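Local coordinates for regulatory protein YycH-like domain-containing protein (Eubacterium rectale, PDB 5COZ), which is of unknown function but is probably an exported, possibly lipid-anchored protein with a YycH-like domain and perhaps a regulatory role, at residues Y57-F69 / L261-H275. Residues are numbered along the deposited sequence; the frame is centred on the assembly and turned at random.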
loop_
_atom_site.group_PDB
_atom_site.type_symbol
_atom_site.label_atom_id
_atom_site.label_comp_id
_atom_site.label_asym_id
_atom_site.label_seq_id
_atom_site.Cartn_x
_atom_site.Cartn_y
_atom_site.Cartn_z
ATOM N N TYR A 57 10.951 19.793 -1.723
ATOM C CA TYR A 57 11.350 19.032 -2.907
ATOM C C TYR A 57 12.796 18.525 -2.800
ATOM O O TYR A 57 13.264 17.838 -3.712
ATOM C CB TYR A 57 11.193 19.878 -4.166
ATOM C CG TYR A 57 9.766 20.187 -4.561
ATOM C CD1 TYR A 57 8.935 19.201 -5.088
ATOM C CD2 TYR A 57 9.264 21.481 -4.472
ATOM C CE1 TYR A 57 7.646 19.503 -5.548
ATOM C CE2 TYR A 57 7.983 21.796 -4.919
ATOM C CZ TYR A 57 7.177 20.804 -5.462
ATOM O OH TYR A 57 5.932 21.121 -5.963
ATOM N N TYR A 58 13.526 18.861 -1.716
ATOM C CA TYR A 58 14.890 18.361 -1.551
ATOM C C TYR A 58 14.820 17.045 -0.814
ATOM O O TYR A 58 14.380 17.005 0.353
ATOM C CB TYR A 58 15.730 19.370 -0.774
ATOM C CG TYR A 58 16.171 20.503 -1.662
ATOM C CD1 TYR A 58 15.323 21.573 -1.936
ATOM C CD2 TYR A 58 17.419 20.485 -2.276
ATOM C CE1 TYR A 58 15.727 22.623 -2.763
ATOM C CE2 TYR A 58 17.832 21.527 -3.107
ATOM C CZ TYR A 58 16.981 22.589 -3.350
ATOM O OH TYR A 58 17.379 23.590 -4.201
ATOM N N VAL A 59 15.167 15.954 -1.509
ATOM C CA VAL A 59 14.962 14.601 -0.995
ATOM C C VAL A 59 16.246 13.820 -1.020
ATOM O O VAL A 59 17.004 13.863 -2.012
ATOM C CB VAL A 59 13.871 13.881 -1.841
ATOM C CG1 VAL A 59 13.632 12.438 -1.386
ATOM C CG2 VAL A 59 12.560 14.656 -1.803
ATOM N N LYS A 60 16.500 13.105 0.073
ATOM C CA LYS A 60 17.656 12.239 0.198
ATOM C C LYS A 60 17.468 10.918 -0.510
ATOM O O LYS A 60 16.372 10.375 -0.525
ATOM C CB LYS A 60 17.886 11.853 1.677
ATOM C CG LYS A 60 18.225 13.013 2.580
ATOM C CD LYS A 60 18.170 12.480 4.031
ATOM C CE LYS A 60 18.685 13.469 5.032
ATOM N NZ LYS A 60 20.176 13.574 4.948
ATOM N N SER A 61 18.555 10.401 -1.079
ATOM C CA SER A 61 18.689 9.013 -1.466
ATOM C C SER A 61 19.582 8.384 -0.438
ATOM O O SER A 61 20.358 9.077 0.229
ATOM C CB SER A 61 19.302 8.871 -2.849
ATOM O OG SER A 61 18.373 9.347 -3.800
ATOM N N GLY A 62 19.505 7.074 -0.312
ATOM C CA GLY A 62 20.365 6.444 0.678
ATOM C C GLY A 62 20.456 4.948 0.527
ATOM O O GLY A 62 20.162 4.382 -0.533
ATOM N N LYS A 63 20.973 4.340 1.576
ATOM C CA LYS A 63 21.059 2.890 1.713
ATOM C C LYS A 63 20.251 2.515 2.917
ATOM O O LYS A 63 20.308 3.220 3.943
ATOM C CB LYS A 63 22.503 2.421 1.922
ATOM C CG LYS A 63 23.500 2.800 0.840
ATOM C CD LYS A 63 23.441 1.880 -0.335
ATOM C CE LYS A 63 24.648 2.101 -1.222
ATOM N NZ LYS A 63 24.455 1.368 -2.495
ATOM N N VAL A 64 19.517 1.406 2.825
ATOM C CA VAL A 64 18.760 0.852 3.960
ATOM C C VAL A 64 19.074 -0.612 4.074
ATOM O O VAL A 64 19.499 -1.238 3.094
ATOM C CB VAL A 64 17.210 1.031 3.816
ATOM C CG1 VAL A 64 16.805 2.502 3.724
ATOM C CG2 VAL A 64 16.676 0.243 2.618
ATOM N N LYS A 65 18.837 -1.176 5.248
ATOM C CA LYS A 65 18.978 -2.606 5.474
ATOM C C LYS A 65 17.622 -3.168 5.759
ATOM O O LYS A 65 16.836 -2.558 6.470
ATOM C CB LYS A 65 19.906 -2.868 6.683
ATOM C CG LYS A 65 21.380 -2.813 6.356
ATOM C CD LYS A 65 22.201 -3.365 7.527
ATOM C CE LYS A 65 23.670 -3.482 7.186
ATOM N NZ LYS A 65 24.376 -2.174 7.269
ATOM N N ALA A 66 17.356 -4.365 5.262
ATOM C CA ALA A 66 16.120 -5.037 5.595
ATOM C C ALA A 66 16.048 -5.307 7.092
ATOM O O ALA A 66 17.074 -5.655 7.699
ATOM C CB ALA A 66 16.060 -6.369 4.845
ATOM N N ILE A 67 14.861 -5.121 7.690
ATOM C CA ILE A 67 14.612 -5.501 9.076
ATOM C C ILE A 67 14.171 -6.954 9.008
ATOM O O ILE A 67 13.192 -7.281 8.323
ATOM C CB ILE A 67 13.591 -4.566 9.781
ATOM C CG1 ILE A 67 14.207 -3.152 9.924
ATOM C CG2 ILE A 67 13.202 -5.123 11.184
ATOM C CD1 ILE A 67 13.287 -2.067 10.344
ATOM N N ASN A 68 14.923 -7.844 9.648
ATOM C CA ASN A 68 14.557 -9.254 9.650
ATOM C C ASN A 68 13.790 -9.517 10.943
ATOM O O ASN A 68 14.359 -9.420 12.045
ATOM C CB ASN A 68 15.802 -10.122 9.537
ATOM C CG ASN A 68 15.463 -11.579 9.374
ATOM O OD1 ASN A 68 14.617 -12.121 10.099
ATOM N ND2 ASN A 68 16.107 -12.239 8.422
ATOM N N PHE A 69 12.486 -9.780 10.821
ATOM C CA PHE A 69 11.667 -9.897 12.023
ATOM C C PHE A 69 11.928 -11.133 12.845
ATOM O O PHE A 69 11.620 -11.121 14.032
ATOM C CB PHE A 69 10.176 -9.934 11.645
ATOM C CG PHE A 69 9.635 -8.709 10.941
ATOM C CD1 PHE A 69 10.013 -7.431 11.347
ATOM C CD2 PHE A 69 8.684 -8.830 9.938
ATOM C CE1 PHE A 69 9.473 -6.299 10.734
ATOM C CE2 PHE A 69 8.158 -7.694 9.309
ATOM C CZ PHE A 69 8.554 -6.442 9.716
ATOM N N LEU A 261 10.003 -4.166 6.254
ATOM C CA LEU A 261 10.434 -2.897 6.813
ATOM C C LEU A 261 11.917 -2.772 6.656
ATOM O O LEU A 261 12.609 -3.765 6.408
ATOM C CB LEU A 261 10.027 -2.699 8.280
ATOM C CG LEU A 261 8.521 -2.734 8.582
ATOM C CD1 LEU A 261 8.285 -2.606 10.097
ATOM C CD2 LEU A 261 7.764 -1.618 7.807
ATOM N N TYR A 262 12.398 -1.520 6.718
ATOM C CA TYR A 262 13.780 -1.186 6.410
ATOM C C TYR A 262 14.337 -0.214 7.405
ATOM O O TYR A 262 13.596 0.603 7.961
ATOM C CB TYR A 262 13.862 -0.586 4.992
ATOM C CG TYR A 262 13.287 -1.521 3.951
ATOM C CD1 TYR A 262 14.057 -2.540 3.400
ATOM C CD2 TYR A 262 11.939 -1.450 3.582
ATOM C CE1 TYR A 262 13.511 -3.461 2.503
ATOM C CE2 TYR A 262 11.374 -2.399 2.731
ATOM C CZ TYR A 262 12.171 -3.382 2.166
ATOM O OH TYR A 262 11.668 -4.305 1.266
ATOM N N ASP A 263 15.648 -0.311 7.658
ATOM C CA ASP A 263 16.354 0.571 8.589
ATOM C C ASP A 263 17.330 1.441 7.791
ATOM O O ASP A 263 18.197 0.925 7.098
ATOM C CB ASP A 263 17.105 -0.246 9.668
ATOM C CG ASP A 263 17.654 0.589 10.813
ATOM O OD1 ASP A 263 16.971 1.500 11.240
ATOM O OD2 ASP A 263 18.802 0.336 11.245
ATOM N N TRP A 264 17.184 2.764 7.903
ATOM C CA TRP A 264 18.071 3.702 7.195
ATOM C C TRP A 264 19.517 3.565 7.688
ATOM O O TRP A 264 19.790 3.719 8.895
ATOM C CB TRP A 264 17.582 5.123 7.425
ATOM C CG TRP A 264 18.313 6.160 6.617
ATOM C CD1 TRP A 264 19.457 6.823 6.973
ATOM C CD2 TRP A 264 17.903 6.706 5.364
ATOM N NE1 TRP A 264 19.798 7.737 5.998
ATOM C CE2 TRP A 264 18.853 7.694 5.003
ATOM C CE3 TRP A 264 16.812 6.476 4.510
ATOM C CZ2 TRP A 264 18.737 8.444 3.823
ATOM C CZ3 TRP A 264 16.692 7.233 3.343
ATOM C CH2 TRP A 264 17.643 8.205 3.019
ATOM N N VAL A 265 20.464 3.379 6.757
ATOM C CA VAL A 265 21.858 3.248 7.159
ATOM C C VAL A 265 22.621 4.554 6.887
ATOM O O VAL A 265 23.378 5.032 7.753
ATOM C CB VAL A 265 22.513 2.054 6.407
ATOM C CG1 VAL A 265 24.044 1.990 6.614
ATOM C CG2 VAL A 265 21.853 0.747 6.856
ATOM N N GLU A 266 22.437 5.127 5.682
ATOM C CA GLU A 266 23.175 6.342 5.320
ATOM C C GLU A 266 22.557 7.052 4.133
ATOM O O GLU A 266 21.884 6.433 3.299
ATOM C CB GLU A 266 24.657 6.028 5.000
ATOM C CG GLU A 266 24.870 5.099 3.826
ATOM C CD GLU A 266 26.299 4.605 3.700
ATOM O OE1 GLU A 266 27.216 5.446 3.579
ATOM O OE2 GLU A 266 26.499 3.371 3.722
ATOM N N THR A 267 22.860 8.354 4.036
ATOM C CA THR A 267 22.491 9.187 2.903
ATOM C C THR A 267 23.577 9.035 1.862
ATOM O O THR A 267 24.769 9.147 2.201
ATOM C CB THR A 267 22.368 10.651 3.351
ATOM O OG1 THR A 267 21.361 10.729 4.361
ATOM C CG2 THR A 267 21.998 11.586 2.191
ATOM N N THR A 268 23.189 8.855 0.600
ATOM C CA THR A 268 24.189 8.725 -0.486
ATOM C C THR A 268 24.273 10.025 -1.274
ATOM O O THR A 268 25.362 10.439 -1.665
ATOM C CB THR A 268 23.849 7.545 -1.404
ATOM O OG1 THR A 268 22.498 7.696 -1.845
ATOM C CG2 THR A 268 24.021 6.202 -0.709
ATOM N N GLU A 269 23.131 10.638 -1.547
ATOM C CA GLU A 269 23.040 11.909 -2.260
ATOM C C GLU A 269 21.742 12.604 -1.895
ATOM O O GLU A 269 20.840 11.999 -1.322
ATOM C CB GLU A 269 23.148 11.710 -3.782
ATOM C CG GLU A 269 22.056 10.830 -4.365
ATOM C CD GLU A 269 22.254 10.311 -5.777
ATOM O OE1 GLU A 269 23.241 10.713 -6.439
ATOM O OE2 GLU A 269 21.413 9.495 -6.223
ATOM N N THR A 270 21.690 13.891 -2.137
ATOM C CA THR A 270 20.500 14.691 -1.895
ATOM C C THR A 270 20.345 15.571 -3.105
ATOM O O THR A 270 21.325 16.094 -3.638
ATOM C CB THR A 270 20.594 15.512 -0.603
ATOM O OG1 THR A 270 21.010 14.671 0.483
ATOM C CG2 THR A 270 19.273 16.228 -0.262
ATOM N N GLY A 271 19.120 15.757 -3.520
ATOM C CA GLY A 271 18.876 16.628 -4.650
ATOM C C GLY A 271 17.447 17.070 -4.665
ATOM O O GLY A 271 16.600 16.531 -3.943
ATOM N N GLU A 272 17.162 18.007 -5.552
ATOM C CA GLU A 272 15.823 18.513 -5.740
ATOM C C GLU A 272 15.100 17.625 -6.722
ATOM O O GLU A 272 15.646 17.285 -7.775
ATOM C CB GLU A 272 15.927 19.938 -6.305
ATOM C CG GLU A 272 14.628 20.703 -6.283
ATOM C CD GLU A 272 14.800 22.199 -6.479
ATOM O OE1 GLU A 272 15.946 22.696 -6.391
ATOM O OE2 GLU A 272 13.778 22.876 -6.727
ATOM N N ILE A 273 13.881 17.234 -6.376
ATOM C CA ILE A 273 13.064 16.447 -7.292
ATOM C C ILE A 273 12.269 17.365 -8.198
ATOM O O ILE A 273 12.114 18.555 -7.915
ATOM C CB ILE A 273 12.134 15.457 -6.546
ATOM C CG1 ILE A 273 11.026 16.204 -5.735
ATOM C CG2 ILE A 273 12.974 14.492 -5.682
ATOM C CD1 ILE A 273 9.960 15.284 -5.198
ATOM N N LEU A 274 11.762 16.806 -9.280
ATOM C CA LEU A 274 10.897 17.518 -10.200
ATOM C C LEU A 274 9.556 17.794 -9.576
ATOM O O LEU A 274 9.046 16.972 -8.803
ATOM C CB LEU A 274 10.674 16.636 -11.443
ATOM C CG LEU A 274 11.865 16.494 -12.385
ATOM C CD1 LEU A 274 11.594 15.422 -13.427
ATOM C CD2 LEU A 274 12.189 17.844 -13.060
ATOM N N HIS A 275 8.923 18.900 -9.979
ATOM C CA HIS A 275 7.538 19.148 -9.599
ATOM C C HIS A 275 6.682 18.134 -10.340
ATOM O O HIS A 275 7.045 17.705 -11.444
ATOM C CB HIS A 275 7.107 20.571 -9.979
ATOM C CG HIS A 275 7.846 21.659 -9.256
ATOM N ND1 HIS A 275 7.638 22.986 -9.583
ATOM C CD2 HIS A 275 8.746 21.595 -8.248
ATOM C CE1 HIS A 275 8.436 23.692 -8.791
ATOM N NE2 HIS A 275 9.095 22.914 -7.943
HETATM O O HOH W 1 20.827 15.518 3.029
HETATM O O HOH W 2 21.155 5.197 -2.986
HETATM O O HOH W 3 10.725 -6.705 7.420
#
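With CG of Tyr57 anti to its carbonyl carbon (chi1 -69°) and CG of His275 turned the same way, the two rings meet as an offset stack, centroids 4.3 Å apart. Their planes are inclined at 30°. They close one end of a long antiparallel beta ladder, in which strand 262-272 pairs with strand 58-66, itself hydrogen-bonded on its other side to strand 314-330. His275 CD2 lies over the Tyr57 face, 3.3 Å from CZ, while Ile273 CG1 packs at the ring's edge. Flat, polar-tipped rings suit this place: Tyr57 OH bonds to Glu25 O, and His275 ND1 to Asp24. Were this tyrosine an alanine, the imidazole would probably lose its stacking partner, a gap would open beside Ile273, and Glu25 O would lose the hydroxyl that bonds to it. Next along, Glu272 sets its aliphatic CB over a face of the Tyr58 ring, a CH-pi contact.

Mid-ladder, Gly62 has its CA only 3.0 Å from Glu266 O, and a CB there would clash with that oxygen and with Trp264 CZ2. The Trp264 indole lies by the bare backbone, CZ2 4.1 Å from Gly62 CA, with CH2 also near Lys60 CB. Long and flexible, Lys60 reaches over the strand, and its bend at chi4 (-73°) delivers NZ to Thr267 OG1; a water links the same NZ to Thr270 OG1. Beyond Gly62, a classic beta bulge shifts the register: Val265 and Glu266 both face Lys63, whose O accepts a 2.8 Å bond from Val265 N and a weak one of 3.3 Å from Glu266 N.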